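Cysteine hydrolase (Staphylococcus aureus, PDB 6KUA) probably hydrolyses nicotinamide to nicotinic acid and ammonia, as a nicotinamidase of the isochorismatase family of cysteine hydrolases. Local coordinates at residues A[117-122]-A[148-153]; A[8-13]-A[102-107]; A[49-54]-A[88-93]; A[157-160]-A[166-169]. One frame throughout, in Å; residues are numbered along the deposited sequence.

Contact 1 of 4, residues A[117-122]-A[148-153]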
loop_
_atom_site.group_PDB
_atom_site.type_symbol
_atom_site.label_atom_id
_atom_site.label_comp_id
_atom_site.label_asym_id
_atom_site.label_seq_id
_atom_site.Cartn_x
_atom_site.Cartn_y
_atom_site.Cartn_z
ATOM N N SER A 117 4.041 -8.968 -3.792
ATOM C CA SER A 117 3.212 -10.167 -3.878
ATOM C C SER A 117 3.935 -11.301 -4.599
ATOM O O SER A 117 3.764 -12.469 -4.232
ATOM C CB SER A 117 1.890 -9.851 -4.576
ATOM O OG SER A 117 2.105 -9.802 -5.968
ATOM N N LEU A 118 4.751 -10.973 -5.608
ATOM C CA LEU A 118 5.549 -11.989 -6.286
ATOM C C LEU A 118 6.558 -12.635 -5.347
ATOM O O LEU A 118 6.748 -13.856 -5.380
ATOM C CB LEU A 118 6.273 -11.375 -7.475
ATOM C CG LEU A 118 5.392 -11.056 -8.688
ATOM C CD1 LEU A 118 6.166 -10.176 -9.679
ATOM C CD2 LEU A 118 4.904 -12.340 -9.367
ATOM N N LEU A 119 7.243 -11.827 -4.531
ATOM C CA LEU A 119 8.182 -12.362 -3.550
ATOM C C LEU A 119 7.475 -13.240 -2.519
ATOM O O LEU A 119 7.966 -14.324 -2.171
ATOM C CB LEU A 119 8.909 -11.212 -2.854
ATOM C CG LEU A 119 9.748 -10.284 -3.729
ATOM C CD1 LEU A 119 10.104 -8.972 -2.983
ATOM C CD2 LEU A 119 10.998 -11.010 -4.190
ATOM N N ARG A 120 6.323 -12.782 -2.012
ATOM C CA ARG A 120 5.588 -13.545 -1.002
ATOM C C ARG A 120 5.090 -14.881 -1.553
ATOM O O ARG A 120 5.145 -15.896 -0.848
ATOM C CB ARG A 120 4.412 -12.737 -0.475
ATOM C CG ARG A 120 4.784 -11.535 0.387
ATOM C CD ARG A 120 3.518 -10.881 0.975
ATOM N NE ARG A 120 3.789 -9.541 1.503
ATOM C CZ ARG A 120 3.089 -8.960 2.473
ATOM N NH1 ARG A 120 2.068 -9.592 3.036
ATOM N NH2 ARG A 120 3.428 -7.751 2.896
ATOM N N GLU A 121 4.576 -14.893 -2.799
ATOM C CA GLU A 121 4.152 -16.132 -3.466
ATOM C C GLU A 121 5.239 -17.202 -3.392
ATOM O O GLU A 121 4.944 -18.396 -3.311
ATOM C CB GLU A 121 3.849 -15.877 -4.955
ATOM C CG GLU A 121 2.453 -15.412 -5.339
ATOM C CD GLU A 121 2.385 -14.881 -6.786
ATOM O OE1 GLU A 121 3.053 -15.442 -7.680
ATOM O OE2 GLU A 121 1.673 -13.880 -7.030
ATOM N N ARG A 122 6.499 -16.789 -3.479
ATOM C CA ARG A 122 7.632 -17.689 -3.629
ATOM C C ARG A 122 8.388 -17.913 -2.331
ATOM O O ARG A 122 9.511 -18.418 -2.366
ATOM C CB ARG A 122 8.571 -17.136 -4.698
ATOM C CG ARG A 122 7.960 -17.204 -6.067
ATOM C CD ARG A 122 8.594 -16.203 -7.035
ATOM N NE ARG A 122 8.029 -16.371 -8.366
ATOM C CZ ARG A 122 6.806 -15.973 -8.707
ATOM N NH1 ARG A 122 6.035 -15.362 -7.812
ATOM N NH2 ARG A 122 6.353 -16.177 -9.939
ATOM N N LEU A 148 8.407 -3.387 4.475
ATOM C CA LEU A 148 7.655 -4.607 4.244
ATOM C C LEU A 148 8.246 -5.811 4.996
ATOM O O LEU A 148 7.725 -6.921 4.882
ATOM C CB LEU A 148 7.569 -4.867 2.736
ATOM C CG LEU A 148 6.728 -3.835 1.954
ATOM C CD1 LEU A 148 7.078 -3.843 0.492
ATOM C CD2 LEU A 148 5.220 -4.073 2.136
ATOM N N GLY A 149 9.306 -5.616 5.767
ATOM C CA GLY A 149 9.796 -6.673 6.632
ATOM C C GLY A 149 10.735 -7.661 5.979
ATOM O O GLY A 149 10.900 -8.759 6.498
ATOM N N TYR A 150 11.338 -7.314 4.844
ATOM C CA TYR A 150 12.355 -8.152 4.231
ATOM C C TYR A 150 13.696 -7.943 4.903
ATOM O O TYR A 150 14.036 -6.824 5.299
ATOM C CB TYR A 150 12.494 -7.831 2.744
ATOM C CG TYR A 150 11.316 -8.274 1.960
ATOM C CD1 TYR A 150 11.210 -9.585 1.527
ATOM C CD2 TYR A 150 10.281 -7.392 1.675
ATOM C CE1 TYR A 150 10.119 -10.011 0.833
ATOM C CE2 TYR A 150 9.178 -7.801 0.956
ATOM C CZ TYR A 150 9.103 -9.109 0.530
ATOM O OH TYR A 150 8.008 -9.533 -0.176
ATOM N N LYS A 151 14.465 -9.023 5.015
ATOM C CA LYS A 151 15.883 -8.886 5.319
ATOM C C LYS A 151 16.587 -8.397 4.064
ATOM O O LYS A 151 16.219 -8.778 2.951
ATOM C CB LYS A 151 16.480 -10.221 5.785
ATOM C CG LYS A 151 15.627 -10.987 6.810
ATOM C CD LYS A 151 16.234 -12.366 7.160
ATOM C CE LYS A 151 15.386 -13.108 8.206
ATOM N NZ LYS A 151 15.888 -14.508 8.498
ATOM N N ILE A 152 17.584 -7.535 4.235
ATOM C CA ILE A 152 18.118 -6.733 3.141
ATOM C C ILE A 152 19.629 -6.876 3.072
ATOM O O ILE A 152 20.319 -6.757 4.089
ATOM C CB ILE A 152 17.760 -5.246 3.302
ATOM C CG1 ILE A 152 16.241 -5.044 3.283
ATOM C CG2 ILE A 152 18.440 -4.438 2.215
ATOM C CD1 ILE A 152 15.832 -3.636 3.661
ATOM N N SER A 153 20.150 -7.047 1.859
ATOM C CA SER A 153 21.581 -7.007 1.615
ATOM C C SER A 153 21.860 -6.052 0.468
ATOM O O SER A 153 21.268 -6.176 -0.612
ATOM C CB SER A 153 22.128 -8.413 1.310
ATOM O OG SER A 153 23.541 -8.389 1.229
#
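Leu119 and Tyr150 form the main touch between helix 115-121 and the turn leading into strand 151-160. The setting is the isochorismatase alpha/beta fold, where helices flank a parallel sheet. The phenol of Tyr150 reaches toward the helix. Its OH lies 3.3 Å from Leu119 CB and 3.5 Å from Leu119 CD1. Leu119 CD1 is also 3.7 Å from Tyr150 CZ and meets the ring obliquely. The touch is therefore concentrated at the hydroxyl end of the ring. Leu119 CG stands opposite its own carbonyl carbon (chi1 -61°), which brings CD1 to the ring.

Arg120 runs across the same hydroxyl at about a right angle, with its CG 3.8 Å from Tyr150 OH. Its chain is extended from CG to NE. At its end, Leu148 CD2 lies 4.2 Å from Arg120 NH2, at the guanidinium edge and near its plane.

Asp116 positions both polar groups: OD1 is hydrogen-bonded to Tyr150 OH, and OD2 forms a salt bridge with Arg120 NE. Arg120 also crosses a subunit boundary, with NH2 in a salt bridge to Asp116 OD2 of the second subunit and NH1 bonded to Leu148 O there. Arg120 of that subunit in turn makes a cation-pi contact with Tyr150.

Between Leu148 and Tyr150, Gly149 ends the preceding helix with positive phi in a Schellman motif. Within segment 117-122, Arg122 NH1 hydrogen-bonds Leu118 O at 2.9 Å. It also forms a salt bridge with Glu121 OE1 at 3.0 Å, from above the carboxylate plane.

Contact 2 of 4, residues A[8-13]-A[102-107]; sequences VVDYSY and IDKTRY
Asp10 and Lys104 are joined by a buried salt bridge, with Lys104 NZ 2.6 Å from Asp10 OD2. OD2 receives NZ on its syn lone pair. Two backbone carbonyls also take hydrogen bonds from NZ: Tyr107 O at 3.0 Å and Arg106 O at 3.1 Å. NZ sits above the carbonyl plane at Tyr107, but only slightly tilted from it at Arg106. Three acceptors thus fix the end of the lysine. Its chain runs straight until a bend at the last torsion (chi4 79°) turns NZ toward them.

The other carboxylate oxygen, Asp10 OD1, accepts the backbone NH of Asp54. Each oxygen of Asp10 therefore has its own donor, which holds the carboxylate in place.

Packing is slight. Val9 CG1 lies 4.3 Å from Lys104 CE. Cys137, on helix 137-147, touches Val9, Asp10, Lys104 and Tyr107.

The two segments take in the C-terminal ends of strands 4-9 and 99-104 and the loops beyond. The side chain of Asp10 is about 7 Å from the bound zinc ion. Asp10, Lys104 and Cys137 lie together near the zinc site, consistent with the Asp-Lys-Cys catalytic triad of nicotinamidases.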
loop_
_atom_site.group_PDB
_atom_site.type_symbol
_atom_site.label_atom_id
_atom_site.label_comp_id
_atom_site.label_asym_id
_atom_site.label_seq_id
_atom_site.Cartn_x
_atom_site.Cartn_y
_atom_site.Cartn_z
ATOM N N VAL A 8 17.686 -6.329 -9.361
ATOM C CA VAL A 8 18.603 -5.571 -10.214
ATOM C C VAL A 8 17.880 -4.308 -10.657
ATOM O O VAL A 8 16.987 -4.357 -11.511
ATOM C CB VAL A 8 19.079 -6.391 -11.417
ATOM C CG1 VAL A 8 20.070 -5.573 -12.258
ATOM C CG2 VAL A 8 19.700 -7.691 -10.928
ATOM N N VAL A 9 18.269 -3.177 -10.078
ATOM C CA VAL A 9 17.529 -1.923 -10.217
ATOM C C VAL A 9 18.160 -1.065 -11.311
ATOM O O VAL A 9 19.334 -0.680 -11.221
ATOM C CB VAL A 9 17.475 -1.167 -8.880
ATOM C CG1 VAL A 9 16.634 0.090 -9.016
ATOM C CG2 VAL A 9 16.900 -2.074 -7.792
ATOM N N ASP A 10 17.367 -0.796 -12.356
ATOM C CA ASP A 10 17.621 0.242 -13.366
ATOM C C ASP A 10 19.017 0.182 -13.983
ATOM O O ASP A 10 19.665 1.211 -14.205
ATOM C CB ASP A 10 17.353 1.628 -12.782
ATOM C CG ASP A 10 15.893 1.973 -12.812
ATOM O OD1 ASP A 10 15.285 1.853 -13.900
ATOM O OD2 ASP A 10 15.341 2.333 -11.750
ATOM N N TYR A 11 19.476 -1.024 -14.316
ATOM C CA TYR A 11 20.798 -1.171 -14.926
ATOM C C TYR A 11 20.702 -1.104 -16.452
ATOM O O TYR A 11 21.055 -2.035 -17.172
ATOM C CB TYR A 11 21.455 -2.466 -14.475
ATOM C CG TYR A 11 22.947 -2.384 -14.620
ATOM C CD1 TYR A 11 23.696 -1.622 -13.739
ATOM C CD2 TYR A 11 23.601 -3.016 -15.671
ATOM C CE1 TYR A 11 25.057 -1.515 -13.869
ATOM C CE2 TYR A 11 24.971 -2.913 -15.822
ATOM C CZ TYR A 11 25.691 -2.161 -14.916
ATOM O OH TYR A 11 27.049 -2.059 -15.035
ATOM N N SER A 12 20.219 0.034 -16.935
ATOM C CA SER A 12 19.922 0.238 -18.344
ATOM C C SER A 12 20.998 1.074 -19.024
ATOM O O SER A 12 21.761 1.801 -18.378
ATOM C CB SER A 12 18.571 0.926 -18.518
ATOM O OG SER A 12 18.687 2.306 -18.243
ATOM N N TYR A 13 21.028 0.966 -20.356
ATOM C CA TYR A 13 21.958 1.744 -21.173
ATOM C C TYR A 13 21.848 3.242 -20.879
ATOM O O TYR A 13 22.867 3.932 -20.745
ATOM C CB TYR A 13 21.691 1.443 -22.654
ATOM C CG TYR A 13 22.609 2.116 -23.664
ATOM C CD1 TYR A 13 23.812 1.525 -24.047
ATOM C CD2 TYR A 13 22.252 3.325 -24.262
ATOM C CE1 TYR A 13 24.648 2.131 -24.981
ATOM C CE2 TYR A 13 23.080 3.939 -25.198
ATOM C CZ TYR A 13 24.276 3.338 -25.553
ATOM O OH TYR A 13 25.100 3.947 -26.478
ATOM N N ILE A 102 10.106 -6.412 -14.504
ATOM C CA ILE A 102 9.013 -5.658 -13.910
ATOM C C ILE A 102 9.217 -4.197 -14.283
ATOM O O ILE A 102 10.293 -3.645 -14.028
ATOM C CB ILE A 102 8.980 -5.838 -12.381
ATOM C CG1 ILE A 102 8.586 -7.277 -12.027
ATOM C CG2 ILE A 102 8.054 -4.821 -11.720
ATOM C CD1 ILE A 102 8.283 -7.472 -10.579
ATOM N N ASP A 103 8.207 -3.587 -14.918
ATOM C CA ASP A 103 8.202 -2.147 -15.170
ATOM C C ASP A 103 7.741 -1.399 -13.929
ATOM O O ASP A 103 6.783 -1.806 -13.266
ATOM C CB ASP A 103 7.261 -1.778 -16.322
ATOM C CG ASP A 103 7.610 -2.459 -17.622
ATOM O OD1 ASP A 103 8.805 -2.494 -18.007
ATOM O OD2 ASP A 103 6.663 -2.940 -18.279
ATOM N N LYS A 104 8.416 -0.302 -13.619
ATOM C CA LYS A 104 8.061 0.521 -12.472
ATOM C C LYS A 104 7.915 1.968 -12.921
ATOM O O LYS A 104 8.506 2.378 -13.921
ATOM C CB LYS A 104 9.105 0.415 -11.339
ATOM C CG LYS A 104 10.504 0.921 -11.674
ATOM C CD LYS A 104 11.447 0.597 -10.523
ATOM C CE LYS A 104 12.876 1.041 -10.781
ATOM N NZ LYS A 104 13.085 2.491 -10.554
ATOM N N THR A 105 7.085 2.727 -12.196
ATOM C CA THR A 105 6.783 4.105 -12.560
ATOM C C THR A 105 7.423 5.131 -11.629
ATOM O O THR A 105 7.430 6.320 -11.961
ATOM C CB THR A 105 5.254 4.332 -12.617
ATOM O OG1 THR A 105 4.640 4.025 -11.350
ATOM C CG2 THR A 105 4.609 3.462 -13.721
ATOM N N ARG A 106 7.953 4.717 -10.483
ATOM C CA ARG A 106 8.683 5.605 -9.581
ATOM C C ARG A 106 10.058 5.007 -9.313
ATOM O O ARG A 106 10.388 3.917 -9.794
ATOM C CB ARG A 106 7.917 5.836 -8.268
ATOM C CG ARG A 106 6.540 6.535 -8.402
ATOM C CD ARG A 106 6.624 7.970 -8.943
ATOM N NE ARG A 106 5.301 8.599 -9.082
ATOM C CZ ARG A 106 4.584 8.627 -10.213
ATOM N NH1 ARG A 106 3.393 9.219 -10.234
ATOM N NH2 ARG A 106 5.047 8.064 -11.331
ATOM N N TYR A 107 10.872 5.732 -8.540
ATOM C CA TYR A 107 12.175 5.196 -8.147
ATOM C C TYR A 107 12.023 3.878 -7.389
ATOM O O TYR A 107 12.792 2.935 -7.611
ATOM C CB TYR A 107 12.929 6.195 -7.269
ATOM C CG TYR A 107 13.007 7.623 -7.792
ATOM C CD1 TYR A 107 13.612 7.915 -9.006
ATOM C CD2 TYR A 107 12.499 8.678 -7.041
ATOM C CE1 TYR A 107 13.686 9.230 -9.474
ATOM C CE2 TYR A 107 12.573 9.988 -7.484
ATOM C CZ TYR A 107 13.172 10.258 -8.696
ATOM O OH TYR A 107 13.238 11.562 -9.130
#

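Contact 3 of 4, residues A[49-54]-A[88-93]; sequences IFFLMD and KLYETI
Phe51 and Tyr90 meet through different first torsions. Phe51 CG stands across from its carbonyl carbon (chi1 -65°), while Tyr90 CG is trans to its backbone N (chi1 171°). The first ring leaves strand 48-54 and the second leaves helix 84-93, and the two side chains run antiparallel as they pass.

The result is a T-shaped, edge-to-face pair. The edge of Tyr90 is turned to a face of Phe51. The ring centroids are 5.1 Å apart and the planes are inclined at 68°. Tyr90 CD1 does the touching, 3.7 Å from both Phe51 CD1 and Phe51 CE1. It lies over the rim of the phenylalanine ring and not over its centre. Tyr90 CE1 follows at 4.0 Å from Phe51 CD1.

Within the helix segment, Thr92 OG1 is bonded to Leu89 O at 3.1 Å, on a carbonyl lone pair.

Leu82 touches both aromatic rings. Phe51 also packs on Ile39 of helix 32-44 and on Phe101 of the neighbouring strand 99-104. The pair thus joins helix 84-93 to one side of the parallel sheet, beside helix 32-44.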
loop_
_atom_site.group_PDB
_atom_site.type_symbol
_atom_site.label_atom_id
_atom_site.label_comp_id
_atom_site.label_asym_id
_atom_site.label_seq_id
_atom_site.Cartn_x
_atom_site.Cartn_y
_atom_site.Cartn_z
ATOM N N ILE A 49 15.355 -13.877 -9.653
ATOM C CA ILE A 49 16.031 -12.647 -10.042
ATOM C C ILE A 49 15.007 -11.741 -10.703
ATOM O O ILE A 49 14.336 -12.150 -11.659
ATOM C CB ILE A 49 17.210 -12.905 -10.999
ATOM C CG1 ILE A 49 18.175 -13.934 -10.405
ATOM C CG2 ILE A 49 17.943 -11.614 -11.262
ATOM C CD1 ILE A 49 18.741 -14.898 -11.415
ATOM N N PHE A 50 14.905 -10.509 -10.210
ATOM C CA PHE A 50 13.952 -9.526 -10.713
ATOM C C PHE A 50 14.741 -8.368 -11.301
ATOM O O PHE A 50 15.553 -7.750 -10.602
ATOM C CB PHE A 50 13.012 -9.044 -9.605
ATOM C CG PHE A 50 12.172 -10.135 -8.996
ATOM C CD1 PHE A 50 12.727 -11.050 -8.110
ATOM C CD2 PHE A 50 10.814 -10.232 -9.296
ATOM C CE1 PHE A 50 11.956 -12.069 -7.542
ATOM C CE2 PHE A 50 10.021 -11.242 -8.730
ATOM C CZ PHE A 50 10.588 -12.160 -7.853
ATOM N N PHE A 51 14.530 -8.101 -12.592
ATOM C CA PHE A 51 15.076 -6.921 -13.245
ATOM C C PHE A 51 14.004 -5.835 -13.228
ATOM O O PHE A 51 12.929 -6.011 -13.813
ATOM C CB PHE A 51 15.529 -7.249 -14.671
ATOM C CG PHE A 51 16.688 -8.217 -14.731
ATOM C CD1 PHE A 51 16.470 -9.580 -14.695
ATOM C CD2 PHE A 51 17.995 -7.753 -14.808
ATOM C CE1 PHE A 51 17.544 -10.483 -14.742
ATOM C CE2 PHE A 51 19.058 -8.628 -14.856
ATOM C CZ PHE A 51 18.837 -9.999 -14.824
ATOM N N LEU A 52 14.280 -4.745 -12.511
ATOM C CA LEU A 52 13.320 -3.671 -12.281
ATOM C C LEU A 52 13.746 -2.450 -13.081
ATOM O O LEU A 52 14.866 -1.959 -12.911
ATOM C CB LEU A 52 13.229 -3.340 -10.795
ATOM C CG LEU A 52 12.577 -4.512 -10.069
ATOM C CD1 LEU A 52 13.430 -4.969 -8.895
ATOM C CD2 LEU A 52 11.181 -4.115 -9.635
ATOM N N MET A 53 12.850 -1.952 -13.938
ATOM C CA MET A 53 13.227 -0.966 -14.947
ATOM C C MET A 53 12.213 0.163 -15.060
ATOM O O MET A 53 11.026 -0.081 -15.282
ATOM C CB MET A 53 13.390 -1.640 -16.311
ATOM C CG MET A 53 14.497 -2.683 -16.324
ATOM S SD MET A 53 16.116 -1.903 -16.338
ATOM C CE MET A 53 15.711 -0.449 -17.288
ATOM N N ASP A 54 12.703 1.390 -14.917
ATOM C CA ASP A 54 11.921 2.588 -15.187
ATOM C C ASP A 54 11.184 2.477 -16.515
ATOM O O ASP A 54 11.779 2.174 -17.554
ATOM C CB ASP A 54 12.846 3.810 -15.212
ATOM C CG ASP A 54 12.709 4.673 -13.971
ATOM O OD1 ASP A 54 11.576 4.751 -13.426
ATOM O OD2 ASP A 54 13.733 5.265 -13.539
ATOM N N LYS A 88 23.365 -8.904 -21.925
ATOM C CA LYS A 88 23.690 -10.128 -22.654
ATOM C C LYS A 88 23.240 -11.358 -21.881
ATOM O O LYS A 88 22.573 -12.244 -22.432
ATOM C CB LYS A 88 25.196 -10.204 -22.921
ATOM C CG LYS A 88 25.732 -9.185 -23.905
ATOM C CD LYS A 88 27.006 -9.690 -24.586
ATOM C CE LYS A 88 28.137 -9.924 -23.580
ATOM N NZ LYS A 88 29.359 -9.095 -23.866
ATOM N N LEU A 89 23.623 -11.439 -20.600
ATOM C CA LEU A 89 23.221 -12.571 -19.773
ATOM C C LEU A 89 21.704 -12.692 -19.723
ATOM O O LEU A 89 21.160 -13.801 -19.810
ATOM C CB LEU A 89 23.808 -12.423 -18.368
ATOM C CG LEU A 89 23.553 -13.507 -17.323
ATOM C CD1 LEU A 89 23.796 -14.894 -17.906
ATOM C CD2 LEU A 89 24.436 -13.277 -16.104
ATOM N N TYR A 90 21.002 -11.559 -19.627
ATOM C CA TYR A 90 19.549 -11.600 -19.507
ATOM C C TYR A 90 18.911 -12.250 -20.729
ATOM O O TYR A 90 17.965 -13.033 -20.593
ATOM C CB TYR A 90 18.994 -10.188 -19.297
ATOM C CG TYR A 90 17.476 -10.115 -19.383
ATOM C CD1 TYR A 90 16.677 -10.508 -18.309
ATOM C CD2 TYR A 90 16.842 -9.662 -20.536
ATOM C CE1 TYR A 90 15.289 -10.457 -18.386
ATOM C CE2 TYR A 90 15.455 -9.603 -20.618
ATOM C CZ TYR A 90 14.687 -9.996 -19.541
ATOM O OH TYR A 90 13.314 -9.940 -19.609
ATOM N N GLU A 91 19.425 -11.950 -21.930
ATOM C CA GLU A 91 18.882 -12.558 -23.145
ATOM C C GLU A 91 18.918 -14.083 -23.090
ATOM O O GLU A 91 18.012 -14.739 -23.614
ATOM C CB GLU A 91 19.644 -12.063 -24.383
ATOM C CG GLU A 91 19.603 -10.554 -24.609
ATOM C CD GLU A 91 18.198 -9.962 -24.511
ATOM O OE1 GLU A 91 18.062 -8.832 -23.974
ATOM O OE2 GLU A 91 17.237 -10.626 -24.969
ATOM N N THR A 92 19.930 -14.665 -22.453
ATOM C CA THR A 92 20.049 -16.119 -22.404
ATOM C C THR A 92 19.279 -16.768 -21.259
ATOM O O THR A 92 19.203 -18.000 -21.222
ATOM C CB THR A 92 21.519 -16.549 -22.295
ATOM O OG1 THR A 92 21.902 -16.601 -20.917
ATOM C CG2 THR A 92 22.431 -15.587 -23.039
ATOM N N ILE A 93 18.726 -16.003 -20.314
ATOM C CA ILE A 93 17.991 -16.595 -19.199
ATOM C C ILE A 93 16.566 -16.069 -19.078
ATOM O O ILE A 93 15.819 -16.538 -18.213
ATOM C CB ILE A 93 18.740 -16.426 -17.856
ATOM C CG1 ILE A 93 18.952 -14.946 -17.503
ATOM C CG2 ILE A 93 20.078 -17.150 -17.876
ATOM C CD1 ILE A 93 19.468 -14.746 -16.085
#

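Contact 4 of 4, residues A[157-160]-A[166-169]; sequences EGVA and GHEW
His167 packs against Val159 and Ala160 where strand 151-160 gives way to helix 164-176. This is a beta-alpha connection at the last strand of the isochorismatase fold. A few residues join the two elements, and the histidine in the first turn of the helix folds back on the strand end.

The contacts across the segments are van der Waals in kind. The nearest involves the backbone, with His167 CE1 3.5 Å from Val159 O. The same CE1 lies 4.0 Å from Val159 CG2, and the two side chains pass at a slant. His167 ND1 is 4.0 Å from Ala160 CA. Ala160 takes part through its backbone, since its CB points away from the helix. Both the carbonyl oxygen of Val159 and the CA of Ala160 approach the imidazole obliquely. A chi1 of 177° sets His167 CG on the far side of CB from the backbone N, which throws the imidazole out from the helix toward the strand.

There is also an aromatic interaction between subunits. Two residues further along the helix, Trp169 stacks on Trp169 of the fourth subunit, so this helix also lies at a subunit interface.

The polar contacts centre on Thr134. It makes a backbone hydrogen bond with Ala160 and touches Val159. Thr134 thus ties the strand end and the histidine together, its OG1 being hydrogen-bonded to His167 ND1.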
loop_
_atom_site.group_PDB
_atom_site.type_symbol
_atom_site.label_atom_id
_atom_site.label_comp_id
_atom_site.label_asym_id
_atom_site.label_seq_id
_atom_site.Cartn_x
_atom_site.Cartn_y
_atom_site.Cartn_z
ATOM N N GLU A 157 29.902 -3.284 -3.520
ATOM C CA GLU A 157 30.441 -3.544 -4.851
ATOM C C GLU A 157 29.357 -3.677 -5.914
ATOM O O GLU A 157 29.685 -3.766 -7.103
ATOM C CB GLU A 157 31.275 -4.832 -4.829
ATOM C CG GLU A 157 32.777 -4.654 -4.666
ATOM C CD GLU A 157 33.564 -5.813 -5.305
ATOM O OE1 GLU A 157 34.006 -5.680 -6.481
ATOM O OE2 GLU A 157 33.725 -6.863 -4.632
ATOM N N GLY A 158 28.083 -3.722 -5.516
ATOM C CA GLY A 158 27.003 -3.994 -6.439
ATOM C C GLY A 158 26.113 -2.808 -6.737
ATOM O O GLY A 158 25.138 -2.943 -7.486
ATOM N N VAL A 159 26.442 -1.636 -6.186
ATOM C CA VAL A 159 25.656 -0.425 -6.384
ATOM C C VAL A 159 26.598 0.740 -6.685
ATOM O O VAL A 159 27.778 0.715 -6.335
ATOM C CB VAL A 159 24.772 -0.111 -5.152
ATOM C CG1 VAL A 159 23.641 -1.145 -5.019
ATOM C CG2 VAL A 159 25.625 -0.087 -3.877
ATOM N N ALA A 160 26.061 1.775 -7.342
ATOM C CA ALA A 160 26.846 2.962 -7.671
ATOM C C ALA A 160 25.955 4.189 -7.789
ATOM O O ALA A 160 24.766 4.092 -8.099
ATOM C CB ALA A 160 27.620 2.781 -8.978
ATOM N N GLY A 166 26.502 10.912 -1.644
ATOM C CA GLY A 166 25.249 10.190 -1.506
ATOM C C GLY A 166 25.456 8.691 -1.467
ATOM O O GLY A 166 24.786 7.976 -0.704
ATOM N N HIS A 167 26.390 8.194 -2.279
ATOM C CA HIS A 167 26.734 6.782 -2.238
ATOM C C HIS A 167 27.151 6.365 -0.831
ATOM O O HIS A 167 26.612 5.400 -0.266
ATOM C CB HIS A 167 27.841 6.495 -3.255
ATOM C CG HIS A 167 28.325 5.079 -3.235
ATOM N ND1 HIS A 167 27.667 4.056 -3.888
ATOM C CD2 HIS A 167 29.401 4.514 -2.637
ATOM C CE1 HIS A 167 28.317 2.922 -3.695
ATOM N NE2 HIS A 167 29.372 3.172 -2.937
ATOM N N GLU A 168 28.087 7.105 -0.230
ATOM C CA GLU A 168 28.526 6.766 1.125
ATOM C C GLU A 168 27.424 7.021 2.153
ATOM O O GLU A 168 27.263 6.239 3.102
ATOM C CB GLU A 168 29.792 7.552 1.483
ATOM C CG GLU A 168 31.038 7.092 0.702
ATOM C CD GLU A 168 32.246 8.026 0.852
ATOM O OE1 GLU A 168 33.390 7.553 0.636
ATOM O OE2 GLU A 168 32.059 9.228 1.166
ATOM N N TRP A 169 26.679 8.124 2.006
ATOM C CA TRP A 169 25.554 8.370 2.908
ATOM C C TRP A 169 24.596 7.183 2.918
ATOM O O TRP A 169 24.174 6.711 3.979
ATOM C CB TRP A 169 24.787 9.648 2.514
ATOM C CG TRP A 169 23.594 9.770 3.412
ATOM C CD1 TRP A 169 23.565 10.324 4.664
ATOM C CD2 TRP A 169 22.287 9.219 3.187
ATOM N NE1 TRP A 169 22.316 10.182 5.212
ATOM C CE2 TRP A 169 21.512 9.505 4.328
ATOM C CE3 TRP A 169 21.687 8.533 2.112
ATOM C CZ2 TRP A 169 20.172 9.119 4.439
ATOM C CZ3 TRP A 169 20.356 8.135 2.236
ATOM C CH2 TRP A 169 19.615 8.436 3.388
#

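In the fold
All four contacts reach one parallel sheet, whose strand order is 99-104, 48-54, 4-9, 126-132 and 151-160. Contact 3 is nested inside the chain loop that contact 2 closes. Contact 1 follows, then contact 4, and these two share strand 151-160. Contacts 2 and 3 are closest, with centres about 10 Å apart, and are linked by a probable hydrogen bond from Asp10 N to Leu52 O. Contact 1, its centre about 18 and 19 Å from theirs, touches them through Leu118 on Ile102 and Leu119 on Phe50. The centres of contacts 3 and 4 are about 21 Å apart, across the chain centre. Contact 2, with the probable catalytic group, lies nearest that centre. Contacts 1, 2 and 4 also meet other subunits.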